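Local coordinates for mandelate racemase/muconate lactonizing enzyme, C-terminal domain protein (Paracoccus denitrificans, PDB 3N4E), which binds divalent metal ions, here calcium, and is probably a magnesium-dependent hydro-lyase of the enolase superfamily, at residues Gly133-Arg138 with Ile161-Asp166; Ile194-Asn199 with Leu217-Phe222; Glu223-His228 with Ile243-Gly248. All coordinates share one frame; numbering follows the deposited sequence.

Interaction 1 of 3, residues Gly133-Arg138 with Ile161-Asp166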
# COMPACT_ATOMS: atom_id res chain seq x y z
N GLY A 133 -36.22 -5.76 15.76
CA GLY A 133 -35.23 -6.67 16.35
C GLY A 133 -35.74 -8.05 16.75
O GLY A 133 -36.91 -8.40 16.52
N GLY A 134 -34.84 -8.85 17.31
CA GLY A 134 -35.19 -10.18 17.83
C GLY A 134 -35.59 -11.23 16.80
O GLY A 134 -36.45 -12.07 17.08
N ASN A 135 -34.95 -11.20 15.63
CA ASN A 135 -35.31 -12.09 14.53
C ASN A 135 -34.48 -13.38 14.47
O ASN A 135 -34.84 -14.30 13.74
CB ASN A 135 -35.21 -11.35 13.20
CG ASN A 135 -36.26 -10.29 13.05
OD1 ASN A 135 -37.45 -10.56 13.16
ND2 ASN A 135 -35.83 -9.07 12.78
N ALA A 136 -33.38 -13.44 15.22
CA ALA A 136 -32.66 -14.72 15.39
C ALA A 136 -33.54 -15.78 16.07
O ALA A 136 -33.52 -16.94 15.69
CB ALA A 136 -31.34 -14.52 16.19
N ALA A 137 -34.31 -15.36 17.07
CA ALA A 137 -35.13 -16.28 17.86
C ALA A 137 -36.49 -16.58 17.22
O ALA A 137 -37.20 -17.48 17.66
CB ALA A 137 -35.31 -15.72 19.27
N ARG A 138 -36.87 -15.82 16.20
CA ARG A 138 -38.16 -16.00 15.55
C ARG A 138 -38.12 -17.06 14.47
O ARG A 138 -37.07 -17.30 13.86
CB ARG A 138 -38.62 -14.69 14.92
CG ARG A 138 -39.10 -13.69 15.90
CD ARG A 138 -39.67 -12.51 15.20
NE ARG A 138 -40.15 -11.57 16.20
CZ ARG A 138 -39.67 -10.35 16.37
NH1 ARG A 138 -38.72 -9.89 15.56
NH2 ARG A 138 -40.16 -9.58 17.34
N ILE A 161 -34.46 -5.25 9.46
CA ILE A 161 -34.69 -6.40 10.33
C ILE A 161 -33.38 -6.75 11.00
O ILE A 161 -32.36 -6.95 10.32
CB ILE A 161 -35.33 -7.59 9.56
CG1 ILE A 161 -34.49 -7.98 8.33
CG2 ILE A 161 -36.78 -7.23 9.11
CD1 ILE A 161 -35.05 -9.19 7.55
N ARG A 162 -33.38 -6.78 12.32
CA ARG A 162 -32.18 -7.02 13.11
C ARG A 162 -32.26 -8.38 13.76
O ARG A 162 -33.35 -8.88 14.04
CB ARG A 162 -31.99 -5.95 14.19
CG ARG A 162 -32.36 -4.50 13.80
CD ARG A 162 -31.86 -3.50 14.85
NE ARG A 162 -32.20 -3.98 16.18
CZ ARG A 162 -33.32 -3.68 16.84
NH1 ARG A 162 -34.21 -2.86 16.30
NH2 ARG A 162 -33.54 -4.21 18.05
N TRP A 163 -31.10 -8.98 14.04
CA TRP A 163 -31.05 -10.34 14.55
C TRP A 163 -30.96 -10.45 16.07
O TRP A 163 -31.65 -11.29 16.64
CB TRP A 163 -29.94 -11.16 13.86
CG TRP A 163 -30.49 -12.12 12.85
CD1 TRP A 163 -30.30 -13.46 12.83
CD2 TRP A 163 -31.38 -11.81 11.76
NE1 TRP A 163 -30.99 -14.02 11.77
CE2 TRP A 163 -31.66 -13.03 11.10
CE3 TRP A 163 -31.96 -10.63 11.27
CZ2 TRP A 163 -32.49 -13.11 9.96
CZ3 TRP A 163 -32.79 -10.70 10.15
CH2 TRP A 163 -33.05 -11.94 9.51
N ASP A 164 -30.13 -9.63 16.71
CA ASP A 164 -29.93 -9.63 18.17
C ASP A 164 -29.56 -11.02 18.69
O ASP A 164 -30.10 -11.49 19.69
CB ASP A 164 -31.17 -9.08 18.92
CG ASP A 164 -31.51 -7.63 18.53
OD1 ASP A 164 -30.66 -6.72 18.71
OD2 ASP A 164 -32.63 -7.39 18.06
N GLY A 165 -28.65 -11.68 17.98
CA GLY A 165 -28.19 -13.02 18.33
C GLY A 165 -27.18 -13.00 19.48
O GLY A 165 -26.88 -11.94 20.05
N ASP A 166 -26.67 -14.19 19.80
CA ASP A 166 -25.80 -14.40 20.94
C ASP A 166 -24.38 -14.22 20.43
O ASP A 166 -23.92 -15.01 19.62
CB ASP A 166 -26.04 -15.82 21.50
CG ASP A 166 -25.17 -16.15 22.73
OD1 ASP A 166 -24.20 -15.42 23.02
OD2 ASP A 166 -25.45 -17.16 23.40
O HOH W 1 -33.33 -12.78 18.77
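Asn-135 sets its CB over one face of the Trp-163 indole, toward the rim, in a CH-pi contact 4.0 Å from the centroid of the six-membered ring. CG is anti to the carbonyl carbon (chi1 -68°), and this swings the amide toward the backbone of Arg-162. There ND2 donates to Arg-162 O at 2.8 Å, tilted out of the carbonyl plane. Asn-135 N reaches the same oxygen at 3.2 Å, so one residue grips it twice. OD1 of Asn-135 is held in turn by Arg-138 NH1. An alanine here would lose the amide, and would probably leave Arg-162 O with one donor fewer and Arg-138 with less to hold it. Ala-136 follows at the pyrrole end: its N lies over the same face and donates to Trp-163 O, while its CB touches Trp-163 CD1 at 3.7 Å. The contact joins the ends of two neighbouring parallel strands of the enolase-family barrel, 125-132 and 158-162. Gly-134 N donates to Asp-164 OD2 at 2.8 Å, on its anti lone pair. Gly-133 CA sits over one face of the Arg-162 guanidinium, 3.4 Å from NH2. Its main salt bridge is with Asp-327, while Trp-163 NE1 donates to Asp-177.

Interaction 2 of 3, residues Ile194-Asn199 with Leu217-Phe222. With CA (calcium ion), chain C.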
# COMPACT_ATOMS: atom_id res chain seq x y z
N ILE A 194 -34.91 -2.22 2.12
CA ILE A 194 -34.72 -3.13 3.26
C ILE A 194 -33.25 -3.24 3.65
O ILE A 194 -32.36 -3.40 2.80
CB ILE A 194 -35.26 -4.56 3.04
CG1 ILE A 194 -36.59 -4.56 2.28
CG2 ILE A 194 -35.45 -5.27 4.38
CD1 ILE A 194 -37.01 -5.91 1.75
N GLY A 195 -33.02 -3.15 4.96
CA GLY A 195 -31.72 -3.35 5.54
C GLY A 195 -31.75 -4.59 6.42
O GLY A 195 -32.83 -5.03 6.89
N PHE A 196 -30.56 -5.13 6.64
CA PHE A 196 -30.37 -6.38 7.34
C PHE A 196 -29.28 -6.13 8.36
O PHE A 196 -28.16 -5.73 8.02
CB PHE A 196 -29.97 -7.48 6.36
CG PHE A 196 -29.82 -8.85 6.99
CD1 PHE A 196 -28.70 -9.16 7.78
CD2 PHE A 196 -30.79 -9.83 6.79
CE1 PHE A 196 -28.57 -10.43 8.37
CE2 PHE A 196 -30.66 -11.10 7.36
CZ PHE A 196 -29.55 -11.40 8.15
N ASP A 197 -29.62 -6.34 9.63
CA ASP A 197 -28.71 -6.05 10.71
C ASP A 197 -28.29 -7.37 11.34
O ASP A 197 -29.06 -7.99 12.08
CB ASP A 197 -29.35 -5.11 11.74
CG ASP A 197 -28.37 -4.68 12.83
OD1 ASP A 197 -27.26 -5.26 12.96
OD2 ASP A 197 -28.71 -3.75 13.59
N ALA A 198 -27.07 -7.79 11.03
CA ALA A 198 -26.55 -9.07 11.50
C ALA A 198 -26.20 -9.04 12.98
O ALA A 198 -25.98 -10.10 13.58
CB ALA A 198 -25.32 -9.48 10.67
N ASN A 199 -26.12 -7.84 13.57
CA ASN A 199 -25.71 -7.67 14.98
C ASN A 199 -24.50 -8.51 15.34
O ASN A 199 -24.55 -9.29 16.30
CB ASN A 199 -26.84 -8.04 15.94
CG ASN A 199 -27.96 -7.02 15.94
OD1 ASN A 199 -29.08 -7.34 15.53
ND2 ASN A 199 -27.68 -5.80 16.41
N LEU A 217 -31.31 -10.29 -3.30
CA LEU A 217 -32.65 -9.91 -2.88
C LEU A 217 -32.85 -8.38 -2.89
O LEU A 217 -33.85 -7.89 -2.36
CB LEU A 217 -32.93 -10.47 -1.49
CG LEU A 217 -33.08 -11.99 -1.35
CD1 LEU A 217 -32.86 -12.40 0.10
CD2 LEU A 217 -34.45 -12.48 -1.89
N GLY A 218 -31.90 -7.65 -3.47
CA GLY A 218 -31.97 -6.19 -3.56
C GLY A 218 -31.91 -5.39 -2.25
O GLY A 218 -32.32 -4.22 -2.22
N TYR A 219 -31.42 -6.00 -1.16
CA TYR A 219 -31.29 -5.27 0.11
C TYR A 219 -30.37 -4.05 -0.06
O TYR A 219 -29.44 -4.08 -0.86
CB TYR A 219 -30.81 -6.18 1.24
CG TYR A 219 -31.92 -6.92 1.96
CD1 TYR A 219 -32.77 -7.80 1.28
CD2 TYR A 219 -32.12 -6.75 3.33
CE1 TYR A 219 -33.80 -8.46 1.93
CE2 TYR A 219 -33.13 -7.42 4.00
CZ TYR A 219 -33.97 -8.26 3.30
OH TYR A 219 -34.98 -8.92 3.96
N SER A 220 -30.65 -2.98 0.69
CA SER A 220 -29.93 -1.72 0.51
C SER A 220 -28.70 -1.57 1.40
O SER A 220 -27.71 -1.00 0.97
CB SER A 220 -30.86 -0.52 0.68
OG SER A 220 -31.66 -0.34 -0.48
N TRP A 221 -28.76 -2.06 2.63
CA TRP A 221 -27.56 -2.09 3.47
C TRP A 221 -27.49 -3.29 4.41
O TRP A 221 -28.49 -3.94 4.66
CB TRP A 221 -27.34 -0.78 4.22
CG TRP A 221 -28.15 -0.57 5.48
CD1 TRP A 221 -27.72 -0.78 6.75
CD2 TRP A 221 -29.49 -0.06 5.59
NE1 TRP A 221 -28.70 -0.44 7.65
CE2 TRP A 221 -29.80 -0.00 6.96
CE3 TRP A 221 -30.45 0.34 4.65
CZ2 TRP A 221 -31.04 0.45 7.43
CZ3 TRP A 221 -31.68 0.80 5.12
CH2 TRP A 221 -31.96 0.85 6.49
N PHE A 222 -26.28 -3.55 4.89
CA PHE A 222 -25.92 -4.74 5.65
C PHE A 222 -25.18 -4.24 6.88
O PHE A 222 -24.04 -3.76 6.77
CB PHE A 222 -25.03 -5.62 4.77
CG PHE A 222 -24.71 -6.99 5.34
CD1 PHE A 222 -25.42 -7.53 6.41
CD2 PHE A 222 -23.69 -7.76 4.77
CE1 PHE A 222 -25.12 -8.79 6.90
CE2 PHE A 222 -23.38 -9.04 5.25
CZ PHE A 222 -24.11 -9.56 6.32
CA CA C . -27.82 -2.19 14.90
O HOH W 2 -33.64 -2.55 -0.64
O HOH W 3 -25.94 -3.44 14.52
O HOH W 4 -29.05 -2.73 17.36
O HOH W 5 -29.94 -0.71 15.52
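Gly-195 lays its bare CA over the centre of the Trp-221 indole. The CA is 3.9 Å from the centroid of the six-membered ring of Trp-221, only 8° off the ring normal. With no side chain at Gly-195, the ring can lie flat against the strand. Trp-221 reaches this place because its CG stands between the backbone N and the carbonyl carbon (chi1 81°). NE1 of Trp-221 donates to Glu-223, and Tyr-129 meets the indole edge-to-face.

A second CH-pi contact lies at the start of the strand. Ile-194 CB sits over one face of the Tyr-219 ring, 3.8 Å from its centroid and offset toward the rim. The hydroxyl of Tyr-219 is bonded to Ala-181 O in helix 174-188.

The segments belong to a beta-alpha-beta unit of the barrel: strand 194-197, helix 204-216 and strand 221-223. The two strands run parallel. Ser-220 N donates to Ile-194 O at 2.7 Å in a nearly straight bond, and Phe-196 N donates to Trp-221 O at 3.1 Å.

Phe-196 and Phe-222 point the same way, to the helix side of the sheet. Their rings meet obliquely, with planes at 71° and Phe-196 CD1 3.7 Å from Phe-222 CE1. Both touch Leu-214 of helix 204-216. Ala-198 CB adds to the packing, 3.8 Å from Phe-222 CE1.

At the end of strand 194-197, Asp-197 OD2 binds the calcium ion at 2.2 Å. Its other oxygen, OD1, accepts from Asn-199 N in an Asx turn and from a calcium-bound water. Glu-223 and Glu-249 are the other protein ligands of the ion.

Interaction 3 of 3, residues Glu223-His228 with Ile243-Gly248. With CA (calcium ion), chain C.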
# COMPACT_ATOMS: atom_id res chain seq x y z
N GLU A 223 -25.83 -4.34 8.04
CA GLU A 223 -25.37 -3.65 9.24
C GLU A 223 -24.63 -4.61 10.17
O GLU A 223 -25.09 -5.71 10.44
CB GLU A 223 -26.57 -2.98 9.93
CG GLU A 223 -26.25 -2.17 11.20
CD GLU A 223 -27.41 -1.25 11.64
OE1 GLU A 223 -28.00 -0.54 10.78
OE2 GLU A 223 -27.73 -1.23 12.86
N GLU A 224 -23.46 -4.16 10.63
CA GLU A 224 -22.58 -4.93 11.52
C GLU A 224 -22.47 -6.42 11.16
O GLU A 224 -22.85 -7.29 11.94
CB GLU A 224 -23.00 -4.74 13.00
CG GLU A 224 -22.72 -3.33 13.55
CD GLU A 224 -22.60 -3.30 15.07
OE1 GLU A 224 -23.62 -3.50 15.76
OE2 GLU A 224 -21.48 -3.06 15.57
N PRO A 225 -21.93 -6.72 9.96
CA PRO A 225 -21.87 -8.14 9.61
C PRO A 225 -21.01 -8.96 10.54
O PRO A 225 -21.35 -10.11 10.80
CB PRO A 225 -21.30 -8.13 8.19
CG PRO A 225 -20.71 -6.78 8.02
CD PRO A 225 -21.51 -5.85 8.86
N VAL A 226 -19.91 -8.39 11.03
CA VAL A 226 -18.93 -9.09 11.89
C VAL A 226 -18.83 -8.48 13.32
O VAL A 226 -19.48 -7.49 13.62
CB VAL A 226 -17.51 -9.14 11.21
CG1 VAL A 226 -17.54 -9.95 9.90
CG2 VAL A 226 -16.94 -7.74 10.98
N GLN A 227 -18.03 -9.09 14.20
CA GLN A 227 -17.83 -8.55 15.55
C GLN A 227 -17.25 -7.16 15.41
O GLN A 227 -16.30 -6.98 14.65
CB GLN A 227 -16.85 -9.41 16.37
CG GLN A 227 -17.31 -10.84 16.65
CD GLN A 227 -18.48 -10.91 17.62
OE1 GLN A 227 -18.77 -9.96 18.37
NE2 GLN A 227 -19.16 -12.05 17.63
N HIS A 228 -17.82 -6.20 16.13
CA HIS A 228 -17.42 -4.80 16.04
C HIS A 228 -15.95 -4.59 16.36
O HIS A 228 -15.34 -3.62 15.89
CB HIS A 228 -18.28 -3.91 16.95
CG HIS A 228 -17.72 -3.74 18.33
ND1 HIS A 228 -17.75 -4.74 19.27
CD2 HIS A 228 -17.10 -2.69 18.92
CE1 HIS A 228 -17.18 -4.32 20.38
NE2 HIS A 228 -16.79 -3.07 20.20
N ILE A 243 -23.47 -4.50 -1.76
CA ILE A 243 -24.38 -3.99 -0.73
C ILE A 243 -23.61 -3.14 0.27
O ILE A 243 -22.47 -3.47 0.65
CB ILE A 243 -25.18 -5.16 -0.01
CG1 ILE A 243 -26.29 -4.59 0.88
CG2 ILE A 243 -24.25 -6.11 0.75
CD1 ILE A 243 -27.29 -5.63 1.38
N THR A 244 -24.22 -2.02 0.68
CA THR A 244 -23.56 -1.09 1.57
C THR A 244 -23.44 -1.66 3.00
O THR A 244 -24.45 -1.90 3.67
CB THR A 244 -24.27 0.28 1.58
OG1 THR A 244 -24.39 0.77 0.24
CG2 THR A 244 -23.45 1.29 2.38
N VAL A 245 -22.22 -1.90 3.44
CA VAL A 245 -21.98 -2.39 4.78
C VAL A 245 -21.95 -1.17 5.71
O VAL A 245 -21.26 -0.19 5.42
CB VAL A 245 -20.67 -3.22 4.85
CG1 VAL A 245 -20.16 -3.41 6.29
CG2 VAL A 245 -20.85 -4.56 4.17
N SER A 246 -22.70 -1.23 6.81
CA SER A 246 -22.71 -0.13 7.79
C SER A 246 -22.29 -0.57 9.20
O SER A 246 -22.53 -1.71 9.61
CB SER A 246 -24.09 0.53 7.85
OG SER A 246 -25.03 -0.29 8.52
N ALA A 247 -21.64 0.33 9.92
CA ALA A 247 -21.16 0.05 11.28
C ALA A 247 -21.00 1.39 11.96
O ALA A 247 -21.16 2.42 11.31
CB ALA A 247 -19.81 -0.69 11.25
N GLY A 248 -20.68 1.37 13.24
CA GLY A 248 -20.39 2.61 13.96
C GLY A 248 -21.16 2.79 15.25
O GLY A 248 -20.82 3.65 16.07
CA CA C . -27.82 -2.19 14.90
O HOH W 6 -20.25 -0.49 15.28
O HOH W 3 -25.94 -3.44 14.52
O HOH W 4 -29.05 -2.73 17.36
O HOH W 5 -29.94 -0.71 15.52
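The Glu-223 carboxylate, its stem beside Ser-246 OG, has the calcium ion at one oxygen and a cluster of donors at the other. OE2 binds the ion at 2.3 Å. OE1 forms a salt bridge with Lys-160 and accepts from Trp-221 and from Gln-269, which is also bonded to Ser-246 OG; this probably fixes the turn of the group. CG is anti to the backbone N (chi1 -178°), and the chain runs on extended to the metal. Ser-246 OG lies alongside, 3.4 Å from Glu-223 CB.

The carboxylate of Glu-224 is held by two waters. OE1 accepts at 2.6 Å from a water that also binds the calcium ion. OE2 accepts from a second water, which takes the N-H of Gly-248, and from Gln-250.

Backbone and apolar contacts complete the join. Glu-224 N donates to Ser-246 O at 2.8 Å, with an N-H...O angle of 171°. The Pro-225 ring and Val-245 cross, with CG1 of Val-245 3.8 Å from CD of Pro-225.

Glu-223, Asp-197 and Glu-249 are the protein ligands of the ion, and three waters complete the site. Three acidic ligands at the ends of successive barrel strands are characteristic of the enolase superfamily.

In the fold
The three contacts follow one another round the same barrel sheet. Interactions 2 and 3 are buried, while interaction 1 is partly open at 164-165. Interaction 1 joins a loop to a strand end, mainly by backbone and amide bonds. Interaction 2 is the most aromatic and pairs two parallel strands. Interaction 3 has one backbone bond and a polar, water-bridged end. Strands 158-162 and 194-197 are neighbours, so interaction 1 meets interaction 2, where Asn-199 OD1 accepts from Asp-164 N. Interaction 2 passes to interaction 3 through Phe-196 O and Glu-223 N. These two share the calcium ion and three of its waters; Arg-162 of interaction 1 lies near the ion.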